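Local coordinates for cell division control protein (Pyrococcus abyssi, PDB 6RPP) that probably excises itself from its host MCM helicase by protein splicing, as an intein built on the HINT fold, at residues F99-E103 / N119-T123; M81-G87 / D132-L138; V25-I29 / I70-R74. The protein carries 2 engineered substitutions. All coordinates share one frame. Residue numbers count along the deposited sequence, not the author numbering.

How the interactions relate
Interactions 1 and 2 are two parts of one six-stranded antiparallel sheet. Strands 120-125 and 128-140, consecutive in the chain, run side by side in it, so the two contacts, with centres about 11 Å apart, touch directly: Asn-119 O lies 2.7 Å from Val-134 N. Along the chain, interaction 1 is nested inside the loop that interaction 2 closes. Interaction 3 comes earlier and sits on the opposite side of the chain's centre, its own centre about 27 Å from each of the others, where helix 21-35 packs against a separate four-stranded sheet. Strands 63-75 and 80-85 carry the chain between the sheets, so the contacts hold two separate sheet regions of one splicing domain.

Interaction 1: F99-E103 / N119-T123; sequences FFVLE and NKIAT
Ile-121 and Val-101 form the apolar centre, their CA atoms 4.8 Å apart. Val-101 CG2 (chi1 t) meets Ile-121 CG2 at 4.1 Å, and Ile-121, chi1 p and chi2 t, places its CD1 3.8 Å from CD2 of Phe-99 (chi1 m). Leu-115 touches both Phe-99 and Val-101. Of the alternate residues, Phe-100 CB and Ala-122 CB approach to 4.4 Å. Both segments are extended, their axes 4.9 Å apart and 123° between directions: a splayed antiparallel pairing in the beta-rich HINT fold of inteins. Leu-102 N donates to Lys-120 O at 3.0 Å, and CA-H...O contacts run from Val-101 CA to Lys-120 O (3.2 Å) and from Ile-121 CA to Phe-100 O (3.3 Å). Waters fill the splay: one links Phe-100 O (2.7 Å) to Ala-122 N (2.9 Å), the other Leu-102 O (2.7 Å) to Lys-120 N (2.9 Å). At the polar edge, Arg-110 NH1 makes a salt bridge with Glu-103 OE1 and a hydrogen bond with Asn-119 OD1, which also accepts from Glu-116 N.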
ATOM      1  N   PHE A  99      -7.146   4.393   3.417  1.00 23.05           N
ATOM      2  CA  PHE A  99      -7.595   4.304   2.043  1.00 22.84           C
ATOM      3  C   PHE A  99      -8.172   5.646   1.642  1.00 21.15           C
ATOM      4  O   PHE A  99      -8.715   6.356   2.468  1.00 23.75           O
ATOM      5  CB  PHE A  99      -8.686   3.224   1.865  1.00 23.47           C
ATOM      6  CG  PHE A  99      -8.156   1.844   1.937  1.00 20.88           C
ATOM      7  CD1 PHE A  99      -7.937   1.264   3.183  1.00 23.88           C
ATOM      8  CD2 PHE A  99      -7.957   1.099   0.820  1.00 21.05           C
ATOM      9  CE1 PHE A  99      -7.438  -0.048   3.286  1.00 25.27           C
ATOM     10  CE2 PHE A  99      -7.438  -0.199   0.892  1.00 25.27           C
ATOM     11  CZ  PHE A  99      -7.203  -0.795   2.116  1.00 23.42           C
ATOM     12  N   PHE A 100      -7.984   6.006   0.375  1.00 25.59           N
ATOM     13  CA  PHE A 100      -8.719   7.107  -0.235  1.00 25.36           C
ATOM     14  C   PHE A 100     -10.178   6.706  -0.417  1.00 26.22           C
ATOM     15  O   PHE A 100     -10.456   5.703  -1.087  1.00 28.03           O
ATOM     16  CB  PHE A 100      -8.116   7.435  -1.601  1.00 27.62           C
ATOM     17  CG  PHE A 100      -6.628   7.687  -1.557  1.00 26.01           C
ATOM     18  CD1 PHE A 100      -6.134   8.893  -1.086  1.00 28.30           C
ATOM     19  CD2 PHE A 100      -5.743   6.709  -1.961  1.00 32.06           C
ATOM     20  CE1 PHE A 100      -4.766   9.123  -1.027  1.00 31.66           C
ATOM     21  CE2 PHE A 100      -4.382   6.920  -1.897  1.00 32.98           C
ATOM     22  CZ  PHE A 100      -3.886   8.117  -1.453  1.00 29.59           C
ATOM     23  N   VAL A 101     -11.112   7.488   0.140  1.00 26.37           N
ATOM     24  CA  VAL A 101     -12.538   7.197   0.009  1.00 28.78           C
ATOM     25  C   VAL A 101     -13.220   8.399  -0.610  1.00 33.60           C
ATOM     26  O   VAL A 101     -13.092   9.522  -0.109  1.00 32.40           O
ATOM     27  CB  VAL A 101     -13.210   6.860   1.357  1.00 27.84           C
ATOM     28  CG1 VAL A 101     -14.712   6.687   1.163  1.00 29.93           C
ATOM     29  CG2 VAL A 101     -12.592   5.579   1.925  1.00 26.46           C
ATOM     30  N   LEU A 102     -13.990   8.160  -1.655  1.00 29.62           N
ATOM     31  CA  LEU A 102     -14.758   9.221  -2.280  1.00 31.57           C
ATOM     32  C   LEU A 102     -16.141   9.241  -1.653  1.00 41.00           C
ATOM     33  O   LEU A 102     -16.917   8.301  -1.822  1.00 38.48           O
ATOM     34  CB  LEU A 102     -14.849   8.979  -3.778  1.00 36.70           C
ATOM     35  CG  LEU A 102     -15.770   9.924  -4.545  1.00 41.08           C
ATOM     36  CD1 LEU A 102     -15.186  11.332  -4.621  1.00 41.66           C
ATOM     37  CD2 LEU A 102     -16.038   9.358  -5.936  1.00 40.56           C
ATOM     38  N   GLU A 103     -16.468  10.310  -0.935  1.00 42.07           N
ATOM     39  CA  GLU A 103     -17.762  10.375  -0.283  1.00 59.81           C
ATOM     40  C   GLU A 103     -18.339  11.753  -0.547  1.00 65.53           C
ATOM     41  O   GLU A 103     -17.710  12.762  -0.208  1.00 61.97           O
ATOM     42  CB  GLU A 103     -17.634  10.082   1.212  1.00 69.88           C
ATOM     43  CG  GLU A 103     -18.835   9.364   1.797  1.00 84.06           C
ATOM     44  CD  GLU A 103     -18.530   8.751   3.148  1.00 92.61           C
ATOM     45  OE1 GLU A 103     -18.480   7.506   3.246  1.00 93.21           O
ATOM     46  OE2 GLU A 103     -18.329   9.519   4.111  1.00 97.45           O
ATOM     47  N   ASN A 119     -18.344   1.924   1.000  1.00 28.08           N
ATOM     48  CA  ASN A 119     -17.373   3.006   0.855  1.00 23.86           C
ATOM     49  C   ASN A 119     -16.608   2.785  -0.444  1.00 25.83           C
ATOM     50  O   ASN A 119     -16.085   1.690  -0.694  1.00 26.57           O
ATOM     51  CB  ASN A 119     -16.375   3.039   2.019  1.00 22.64           C
ATOM     52  CG  ASN A 119     -16.961   3.504   3.361  1.00 23.52           C
ATOM     53  OD1 ASN A 119     -16.249   3.328   4.365  1.00 27.48           O
ATOM     54  ND2 ASN A 119     -18.159   4.099   3.406  1.00 29.86           N
ATOM     55  N   LYS A 120     -16.531   3.809  -1.283  1.00 24.76           N
ATOM     56  CA  LYS A 120     -15.805   3.670  -2.558  1.00 22.02           C
ATOM     57  C   LYS A 120     -14.317   4.026  -2.422  1.00 22.89           C
ATOM     58  O   LYS A 120     -13.964   5.135  -2.011  1.00 24.63           O
ATOM     59  CB  LYS A 120     -16.487   4.570  -3.600  1.00 24.81           C
ATOM     60  CG  LYS A 120     -17.871   4.070  -3.959  1.00 32.13           C
ATOM     61  CD  LYS A 120     -18.498   4.963  -5.034  1.00 37.79           C
ATOM     62  CE  LYS A 120     -19.753   4.330  -5.575  1.00 44.29           C
ATOM     63  NZ  LYS A 120     -20.365   5.147  -6.676  1.00 51.37           N
ATOM     64  N   ILE A 121     -13.436   3.102  -2.840  1.00 20.30           N
ATOM     65  CA  ILE A 121     -11.997   3.316  -2.747  1.00 20.12           C
ATOM     66  C   ILE A 121     -11.429   3.337  -4.159  1.00 17.72           C
ATOM     67  O   ILE A 121     -12.048   2.874  -5.117  1.00 19.41           O
ATOM     68  CB  ILE A 121     -11.244   2.266  -1.878  1.00 16.97           C
ATOM     69  CG1 ILE A 121     -11.412   0.848  -2.415  1.00 17.32           C
ATOM     70  CG2 ILE A 121     -11.773   2.371  -0.411  1.00 23.32           C
ATOM     71  CD1 ILE A 121     -10.385  -0.124  -1.857  1.00 18.77           C
ATOM     72  N   ALA A 122     -10.218   3.855  -4.275  1.00 20.23           N
ATOM     73  CA  ALA A 122      -9.629   4.106  -5.576  1.00 18.41           C
ATOM     74  C   ALA A 122      -8.918   2.866  -6.125  1.00 19.15           C
ATOM     75  O   ALA A 122      -8.074   2.282  -5.448  1.00 21.33           O
ATOM     76  CB  ALA A 122      -8.637   5.266  -5.447  1.00 20.53           C
ATOM     77  N   THR A 123      -9.297   2.449  -7.327  1.00 18.55           N
ATOM     78  CA  THR A 123      -8.800   1.197  -7.902  1.00 18.38           C
ATOM     79  C   THR A 123      -8.538   1.409  -9.383  1.00 19.36           C
ATOM     80  O   THR A 123      -8.838   2.466  -9.954  1.00 20.19           O
ATOM     81  CB  THR A 123      -9.813   0.051  -7.754  1.00 18.26           C
ATOM     82  OG1 THR A 123     -10.961   0.274  -8.621  1.00 20.42           O
ATOM     83  CG2 THR A 123     -10.282  -0.117  -6.315  1.00 18.28           C
TER
HETATM   84  O   HOH W   1      -8.405   4.129  -2.000  1.00 34.77           O
HETATM   85  O   HOH W   2     -18.083   6.175  -0.720  1.00 37.20           O

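Interaction 2: M81-G87 / D132-L138; sequences MLVKTRG and DEVAEIL
Asp-132 and Glu-133 grip the end of the 81-87 segment. Thr-85 OG1 (chi1 p) donates to Asp-132 OD2 at 2.6 Å, while the other oxygen, Asp-132 OD1, takes Gly-87 N at 2.9 Å. An ideal CB on Gly-87 would clash with the Asp-132 carboxylate. Arg-86 is held twice by Glu-133: its N donates to Glu-133 O at 2.8 Å, and its NE makes a salt bridge with Glu-133 OE1 at 2.9 Å. Val-134 O and Ala-135 CA lie over one face of its guanidinium. Further along, a long salt bridge joins Lys-84 NZ to Glu-136 OE1 at 3.9 Å.

The strands run antiparallel, 4.4 Å between axes and 139° between directions; strands 80-85 and 128-140 are neighbours in the six-stranded sheet of the HINT-fold splicing domain. Leu-82 pairs with Leu-138 (N to O 2.7 Å, O to N 2.9 Å), Val-83 with Ile-137, Lys-84 with Glu-136 and Thr-85 with Val-134. The one-residue shift is a classic beta bulge: Lys-84 O accepts Ala-135 N at 2.8 Å and, weakly, Glu-136 N at 3.3 Å, while Lys-84 N donates to Glu-136 O at 3.0 Å. Ala-135 makes the bulge with phi/psi of -95/-46°.

Beyond the backbone, Met-81 SD packs on Ile-137 CG2 at 3.6 Å. Val-83 shares the Ile-137 face, with CG2 4.4 Å from Ile-137 CG2, and Leu-115 comes against both residues.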
ATOM      1  N   MET A  81      -6.315  -6.797   8.529  1.00 18.24           N
ATOM      2  CA  MET A  81      -7.619  -6.727   7.866  1.00 22.76           C
ATOM      3  C   MET A  81      -7.483  -7.134   6.416  1.00 19.96           C
ATOM      4  O   MET A  81      -6.605  -6.640   5.711  1.00 18.54           O
ATOM      5  CB  MET A  81      -8.249  -5.314   7.918  1.00 26.62           C
ATOM      6  CG  MET A  81      -8.457  -4.703   9.261  1.00 50.31           C
ATOM      7  SD  MET A  81      -9.936  -5.457   9.857  1.00 55.34           S
ATOM      8  CE  MET A  81     -10.244  -4.490  11.339  1.00 59.57           C
ATOM      9  N   LEU A  82      -8.399  -7.967   5.950  1.00 17.74           N
ATOM     10  CA  LEU A  82      -8.519  -8.265   4.530  1.00 17.94           C
ATOM     11  C   LEU A  82      -9.637  -7.391   4.001  1.00 19.20           C
ATOM     12  O   LEU A  82     -10.769  -7.478   4.480  1.00 20.48           O
ATOM     13  CB  LEU A  82      -8.815  -9.758   4.305  1.00 19.37           C
ATOM     14  CG  LEU A  82      -9.425 -10.157   2.963  1.00 22.44           C
ATOM     15  CD1 LEU A  82      -8.389  -9.923   1.864  1.00 23.90           C
ATOM     16  CD2 LEU A  82      -9.897 -11.617   3.008  1.00 22.57           C
ATOM     17  N   VAL A  83      -9.339  -6.603   2.979  1.00 17.90           N
ATOM     18  CA  VAL A  83     -10.304  -5.679   2.393  1.00 16.70           C
ATOM     19  C   VAL A  83     -10.625  -6.180   1.010  1.00 18.25           C
ATOM     20  O   VAL A  83      -9.705  -6.445   0.228  1.00 18.93           O
ATOM     21  CB  VAL A  83      -9.744  -4.261   2.338  1.00 16.75           C
ATOM     22  CG1 VAL A  83     -10.712  -3.292   1.593  1.00 19.89           C
ATOM     23  CG2 VAL A  83      -9.470  -3.801   3.726  1.00 17.37           C
ATOM     24  N   LYS A  84     -11.910  -6.393   0.728  1.00 16.55           N
ATOM     25  CA  LYS A  84     -12.344  -6.888  -0.570  1.00 19.00           C
ATOM     26  C   LYS A  84     -13.324  -5.904  -1.187  1.00 21.25           C
ATOM     27  O   LYS A  84     -14.214  -5.401  -0.482  1.00 19.86           O
ATOM     28  CB  LYS A  84     -13.024  -8.273  -0.460  1.00 19.11           C
ATOM     29  CG  LYS A  84     -12.134  -9.386   0.097  1.00 23.39           C
ATOM     30  CD  LYS A  84     -12.958 -10.654   0.315  1.00 29.55           C
ATOM     31  CE  LYS A  84     -13.374 -11.272  -0.997  1.00 31.88           C
ATOM     32  NZ  LYS A  84     -14.110 -12.582  -0.731  1.00 35.32           N
ATOM     33  N   THR A  85     -13.204  -5.645  -2.498  1.00 18.24           N
ATOM     34  CA  THR A  85     -14.093  -4.695  -3.159  1.00 18.43           C
ATOM     35  C   THR A  85     -15.070  -5.413  -4.093  1.00 23.78           C
ATOM     36  O   THR A  85     -14.885  -6.584  -4.461  1.00 22.11           O
ATOM     37  CB  THR A  85     -13.346  -3.640  -3.980  1.00 21.74           C
ATOM     38  OG1 THR A  85     -12.789  -4.267  -5.161  1.00 21.07           O
ATOM     39  CG2 THR A  85     -12.227  -2.954  -3.183  1.00 18.81           C
ATOM     40  N   ARG A  86     -16.141  -4.696  -4.473  1.00 21.52           N
ATOM     41  CA  ARG A  86     -17.126  -5.286  -5.385  1.00 22.89           C
ATOM     42  C   ARG A  86     -16.531  -5.525  -6.765  1.00 22.93           C
ATOM     43  O   ARG A  86     -16.956  -6.463  -7.453  1.00 27.32           O
ATOM     44  CB  ARG A  86     -18.356  -4.400  -5.452  1.00 25.33           C
ATOM     45  CG  ARG A  86     -19.187  -4.642  -4.227  1.00 34.48           C
ATOM     46  CD  ARG A  86     -20.558  -3.958  -4.230  1.00 42.14           C
ATOM     47  NE  ARG A  86     -20.762  -3.257  -2.963  1.00 67.02           N
ATOM     48  CZ  ARG A  86     -21.245  -3.815  -1.855  1.00 74.29           C
ATOM     49  NH1 ARG A  86     -21.360  -3.093  -0.748  1.00 74.23           N
ATOM     50  NH2 ARG A  86     -21.603  -5.094  -1.844  1.00 75.33           N
ATOM     51  N   GLY A  87     -15.595  -4.697  -7.176  1.00 23.49           N
ATOM     52  CA  GLY A  87     -14.921  -4.813  -8.443  1.00 23.62           C
ATOM     53  C   GLY A  87     -13.817  -5.826  -8.466  1.00 22.50           C
ATOM     54  O   GLY A  87     -13.106  -5.935  -9.478  1.00 25.17           O
ATOM     55  N   ASP A 132     -14.545   2.158  -6.306  1.00 20.09           N
ATOM     56  CA  ASP A 132     -15.036   0.796  -6.199  1.00 18.63           C
ATOM     57  C   ASP A 132     -15.516   0.529  -4.769  1.00 21.74           C
ATOM     58  O   ASP A 132     -14.722   0.631  -3.828  1.00 23.00           O
ATOM     59  CB  ASP A 132     -13.887  -0.155  -6.608  1.00 20.02           C
ATOM     60  CG  ASP A 132     -14.276  -1.603  -6.638  1.00 23.32           C
ATOM     61  OD1 ASP A 132     -15.450  -1.952  -6.414  1.00 24.07           O
ATOM     62  OD2 ASP A 132     -13.320  -2.406  -6.889  1.00 24.14           O
ATOM     63  N   GLU A 133     -16.799   0.193  -4.610  1.00 23.27           N
ATOM     64  CA  GLU A 133     -17.359  -0.059  -3.274  1.00 24.44           C
ATOM     65  C   GLU A 133     -16.638  -1.177  -2.545  1.00 22.96           C
ATOM     66  O   GLU A 133     -16.468  -2.292  -3.071  1.00 22.36           O
ATOM     67  CB  GLU A 133     -18.841  -0.424  -3.374  1.00 24.98           C
ATOM     68  CG  GLU A 133     -19.658   0.739  -3.917  1.00 35.07           C
ATOM     69  CD  GLU A 133     -21.145   0.458  -3.966  1.00 53.37           C
ATOM     70  OE1 GLU A 133     -21.584  -0.544  -3.369  1.00 52.76           O
ATOM     71  OE2 GLU A 133     -21.873   1.251  -4.601  1.00 58.87           O
ATOM     72  N   VAL A 134     -16.284  -0.913  -1.287  1.00 20.80           N
ATOM     73  CA  VAL A 134     -15.881  -2.032  -0.438  1.00 20.89           C
ATOM     74  C   VAL A 134     -17.052  -3.017  -0.297  1.00 23.70           C
ATOM     75  O   VAL A 134     -18.219  -2.624  -0.083  1.00 27.93           O
ATOM     76  CB  VAL A 134     -15.414  -1.498   0.932  1.00 24.28           C
ATOM     77  CG1 VAL A 134     -15.156  -2.654   1.920  1.00 25.58           C
ATOM     78  CG2 VAL A 134     -14.185  -0.623   0.775  1.00 22.95           C
ATOM     79  N   ALA A 135     -16.748  -4.319  -0.400  1.00 21.28           N
ATOM     80  CA  ALA A 135     -17.680  -5.429  -0.275  1.00 22.69           C
ATOM     81  C   ALA A 135     -17.696  -6.001   1.136  1.00 23.22           C
ATOM     82  O   ALA A 135     -18.772  -6.221   1.696  1.00 28.27           O
ATOM     83  CB  ALA A 135     -17.342  -6.545  -1.295  1.00 24.82           C
ATOM     84  N   GLU A 136     -16.528  -6.226   1.723  1.00 21.99           N
ATOM     85  CA  GLU A 136     -16.394  -6.814   3.039  1.00 21.93           C
ATOM     86  C   GLU A 136     -15.022  -6.452   3.575  1.00 19.54           C
ATOM     87  O   GLU A 136     -14.039  -6.328   2.811  1.00 24.10           O
ATOM     88  CB  GLU A 136     -16.538  -8.355   3.031  1.00 36.71           C
ATOM     89  CG  GLU A 136     -17.815  -8.971   2.518  1.00 59.55           C
ATOM     90  CD  GLU A 136     -17.680  -9.454   1.078  1.00 63.13           C
ATOM     91  OE1 GLU A 136     -16.552  -9.837   0.676  1.00 59.74           O
ATOM     92  OE2 GLU A 136     -18.697  -9.446   0.350  1.00 65.99           O
ATOM     93  N   ILE A 137     -14.944  -6.330   4.891  1.00 20.97           N
ATOM     94  CA  ILE A 137     -13.679  -6.199   5.598  1.00 21.33           C
ATOM     95  C   ILE A 137     -13.643  -7.304   6.632  1.00 24.20           C
ATOM     96  O   ILE A 137     -14.585  -7.425   7.427  1.00 28.84           O
ATOM     97  CB  ILE A 137     -13.520  -4.843   6.307  1.00 26.48           C
ATOM     98  CG1 ILE A 137     -13.734  -3.685   5.321  1.00 25.96           C
ATOM     99  CG2 ILE A 137     -12.141  -4.783   7.039  1.00 26.05           C
ATOM    100  CD1 ILE A 137     -15.071  -2.973   5.568  1.00 37.90           C
ATOM    101  N   LEU A 138     -12.565  -8.078   6.649  1.00 21.42           N
ATOM    102  CA  LEU A 138     -12.478  -9.247   7.540  1.00 20.97           C
ATOM    103  C   LEU A 138     -11.173  -9.206   8.320  1.00 21.44           C
ATOM    104  O   LEU A 138     -10.087  -9.229   7.713  1.00 24.35           O
ATOM    105  CB  LEU A 138     -12.549 -10.552   6.742  1.00 29.75           C
ATOM    106  CG  LEU A 138     -12.454 -11.836   7.574  1.00 46.02           C
ATOM    107  CD1 LEU A 138     -13.384 -11.786   8.800  1.00 52.17           C
ATOM    108  CD2 LEU A 138     -12.776 -13.050   6.712  1.00 54.36           C
TER

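Interaction 3: V25-I29 / I70-R74; sequences VERAI and IAWKR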
ATOM      1  N   VAL A  25      11.085  -4.827  -0.459  1.00 17.31           N
ATOM      2  CA  VAL A  25      11.607  -4.243   0.761  1.00 17.51           C
ATOM      3  C   VAL A  25      12.756  -5.065   1.350  1.00 17.27           C
ATOM      4  O   VAL A  25      13.782  -4.490   1.780  1.00 17.96           O
ATOM      5  CB  VAL A  25      10.471  -4.082   1.784  1.00 18.66           C
ATOM      6  CG1 VAL A  25      11.058  -3.632   3.099  1.00 18.06           C
ATOM      7  CG2 VAL A  25       9.483  -3.055   1.258  1.00 22.90           C
ATOM      8  N   GLU A  26      12.583  -6.395   1.460  1.00 17.57           N
ATOM      9  CA  GLU A  26      13.619  -7.182   2.119  1.00 16.82           C
ATOM     10  C   GLU A  26      14.937  -7.114   1.363  1.00 18.17           C
ATOM     11  O   GLU A  26      16.000  -7.106   2.002  1.00 21.19           O
ATOM     12  CB  GLU A  26      13.152  -8.622   2.254  1.00 19.78           C
ATOM     13  CG  GLU A  26      11.956  -8.789   3.207  1.00 19.18           C
ATOM     14  CD  GLU A  26      12.270  -8.466   4.672  1.00 20.78           C
ATOM     15  OE1 GLU A  26      13.459  -8.280   5.065  1.00 21.87           O
ATOM     16  OE2 GLU A  26      11.290  -8.466   5.452  1.00 19.79           O
ATOM     17  N   ARG A  27      14.904  -7.031   0.021  1.00 17.63           N
ATOM     18  CA  ARG A  27      16.163  -6.898  -0.711  0.51 18.01           C
ATOM     19  C   ARG A  27      16.844  -5.582  -0.376  1.00 19.41           C
ATOM     20  O   ARG A  27      18.081  -5.521  -0.265  1.00 22.64           O
ATOM     21  CB  ARG A  27      15.907  -7.007  -2.215  0.51 22.99           C
ATOM     22  CG  ARG A  27      17.149  -6.872  -3.100  0.51 26.46           C
ATOM     23  CD  ARG A  27      16.721  -6.856  -4.570  0.51 37.96           C
ATOM     24  NE  ARG A  27      17.792  -6.465  -5.484  0.51 40.34           N
ATOM     25  CZ  ARG A  27      18.298  -7.269  -6.414  0.51 43.26           C
ATOM     26  NH1 ARG A  27      17.836  -8.507  -6.538  0.51 44.23           N
ATOM     27  NH2 ARG A  27      19.273  -6.847  -7.215  0.51 46.13           N
ATOM     28  N   ALA A  28      16.051  -4.517  -0.240  1.00 20.33           N
ATOM     29  CA  ALA A  28      16.621  -3.218   0.061  1.00 20.72           C
ATOM     30  C   ALA A  28      17.184  -3.192   1.471  1.00 19.89           C
ATOM     31  O   ALA A  28      18.241  -2.588   1.722  1.00 22.97           O
ATOM     32  CB  ALA A  28      15.550  -2.136  -0.114  1.00 20.79           C
ATOM     33  N   ILE A  29      16.482  -3.842   2.395  1.00 18.65           N
ATOM     34  CA  ILE A  29      16.955  -3.956   3.779  1.00 22.13           C
ATOM     35  C   ILE A  29      18.260  -4.734   3.838  1.00 25.04           C
ATOM     36  O   ILE A  29      19.216  -4.343   4.528  1.00 24.70           O
ATOM     37  CB  ILE A  29      15.873  -4.618   4.655  1.00 20.26           C
ATOM     38  CG1 ILE A  29      14.602  -3.777   4.706  1.00 26.16           C
ATOM     39  CG2 ILE A  29      16.411  -4.895   6.062  1.00 23.30           C
ATOM     40  CD1 ILE A  29      14.710  -2.558   5.519  1.00 30.04           C
ATOM     41  N   ILE A  70      11.948   5.175  -0.324  1.00 22.29           N
ATOM     42  CA  ILE A  70      12.232   4.505   0.949  1.00 23.46           C
ATOM     43  C   ILE A  70      11.363   3.252   1.061  1.00 18.56           C
ATOM     44  O   ILE A  70      10.167   3.266   0.732  1.00 22.03           O
ATOM     45  CB  ILE A  70      11.958   5.427   2.164  1.00 24.11           C
ATOM     46  CG1 ILE A  70      12.796   6.708   2.133  1.00 26.99           C
ATOM     47  CG2 ILE A  70      12.133   4.658   3.481  1.00 24.42           C
ATOM     48  CD1 ILE A  70      14.193   6.513   2.604  1.00 36.94           C
ATOM     49  N   ALA A  71      11.997   2.172   1.518  1.00 20.71           N
ATOM     50  CA  ALA A  71      11.369   0.888   1.801  1.00 22.07           C
ATOM     51  C   ALA A  71      11.264   0.721   3.318  1.00 20.81           C
ATOM     52  O   ALA A  71      12.242   0.953   4.047  1.00 23.11           O
ATOM     53  CB  ALA A  71      12.191  -0.252   1.226  1.00 19.47           C
ATOM     54  N   TRP A  72      10.081   0.308   3.785  1.00 19.77           N
ATOM     55  CA  TRP A  72       9.762   0.180   5.194  1.00 17.06           C
ATOM     56  C   TRP A  72       9.406  -1.250   5.552  1.00 17.92           C
ATOM     57  O   TRP A  72       8.598  -1.867   4.869  1.00 19.68           O
ATOM     58  CB  TRP A  72       8.549   1.049   5.546  1.00 18.24           C
ATOM     59  CG  TRP A  72       8.862   2.428   5.709  1.00 22.83           C
ATOM     60  CD1 TRP A  72       8.659   3.453   4.796  1.00 24.82           C
ATOM     61  CD2 TRP A  72       9.468   3.025   6.849  1.00 23.27           C
ATOM     62  NE1 TRP A  72       9.116   4.633   5.328  1.00 27.04           N
ATOM     63  CE2 TRP A  72       9.598   4.403   6.584  1.00 24.76           C
ATOM     64  CE3 TRP A  72       9.887   2.532   8.082  1.00 26.55           C
ATOM     65  CZ2 TRP A  72      10.138   5.283   7.510  1.00 31.04           C
ATOM     66  CZ3 TRP A  72      10.417   3.413   9.002  1.00 34.18           C
ATOM     67  CH2 TRP A  72      10.541   4.762   8.713  1.00 32.19           C
ATOM     68  N   LYS A  73       9.991  -1.757   6.629  1.00 18.24           N
ATOM     69  CA  LYS A  73       9.658  -3.076   7.168  1.00 18.39           C
ATOM     70  C   LYS A  73       9.299  -2.882   8.626  1.00 20.32           C
ATOM     71  O   LYS A  73      10.137  -2.412   9.388  1.00 21.74           O
ATOM     72  CB  LYS A  73      10.863  -4.011   7.072  1.00 22.93           C
ATOM     73  CG  LYS A  73      10.774  -5.377   7.827  1.00 20.01           C
ATOM     74  CD  LYS A  73      12.049  -6.135   7.733  1.00 22.53           C
ATOM     75  CE  LYS A  73      11.979  -7.615   8.342  1.00 25.28           C
ATOM     76  NZ  LYS A  73      13.146  -8.323   7.978  1.00 29.37           N
ATOM     77  N   ARG A  74       8.094  -3.281   9.032  1.00 18.92           N
ATOM     78  CA  ARG A  74       7.640  -3.002  10.380  1.00 17.87           C
ATOM     79  C   ARG A  74       7.068  -4.262  11.009  1.00 16.40           C
ATOM     80  O   ARG A  74       6.544  -5.139  10.322  1.00 18.19           O
ATOM     81  CB  ARG A  74       6.576  -1.866  10.434  1.00 23.64           C
ATOM     82  CG  ARG A  74       7.100  -0.514   9.919  1.00 29.41           C
ATOM     83  CD  ARG A  74       6.311   0.657  10.516  1.00 45.88           C
ATOM     84  NE  ARG A  74       6.342   1.843   9.654  1.00 52.93           N
ATOM     85  CZ  ARG A  74       7.015   2.952   9.935  1.00 62.93           C
ATOM     86  NH1 ARG A  74       7.701   3.041  11.065  1.00 66.59           N
ATOM     87  NH2 ARG A  74       6.993   3.977   9.091  1.00 66.45           N
TER
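Val-25 starts the segment by pointing toward segment 70-74, where its CA lies 5.2 Å from that of Ala-71. Both its methyls touch Ala-71 CB (CG2 at 3.9 Å, CG1 at 4.0 Å), and CG1 also approaches Trp-72 O at 3.5 Å and Lys-73 CB at 4.0 Å. Glu-26 leaves its helix sideways, then bends through two m torsions until its carboxylate reaches Lys-73. NZ of that lysine, at the end of an all-t chain, donates to Glu-26 OE1 at 2.9 Å and, weakly, to Glu-26 OE2 at 3.1 Å. Tyr-148 OH also hydrogen-bonds to Glu-26 OE2, and Lys-73 makes a cation-pi contact with Trp-146. One turn after Val-25, Ala-28 sets CB 4.1 Å from Ala-71 CB, and Ile-29, whose N hydrogen-bonds to Val-25 O at 2.8 Å, brings CD1 to 4.4 Å from Lys-73 CB. The 25-29 and 70-74 axes cross at 100°, 7.9 Å apart; helix 21-35 thus lies across the four-stranded sheet of the HINT-fold splicing domain. The backbones come closest at Val-25 and Ala-71, with small Ala-28 beside them; an ion pair at the margin, tied to strand 146-151, implies that helix and sheet are joined by charge as well as by apolar burial.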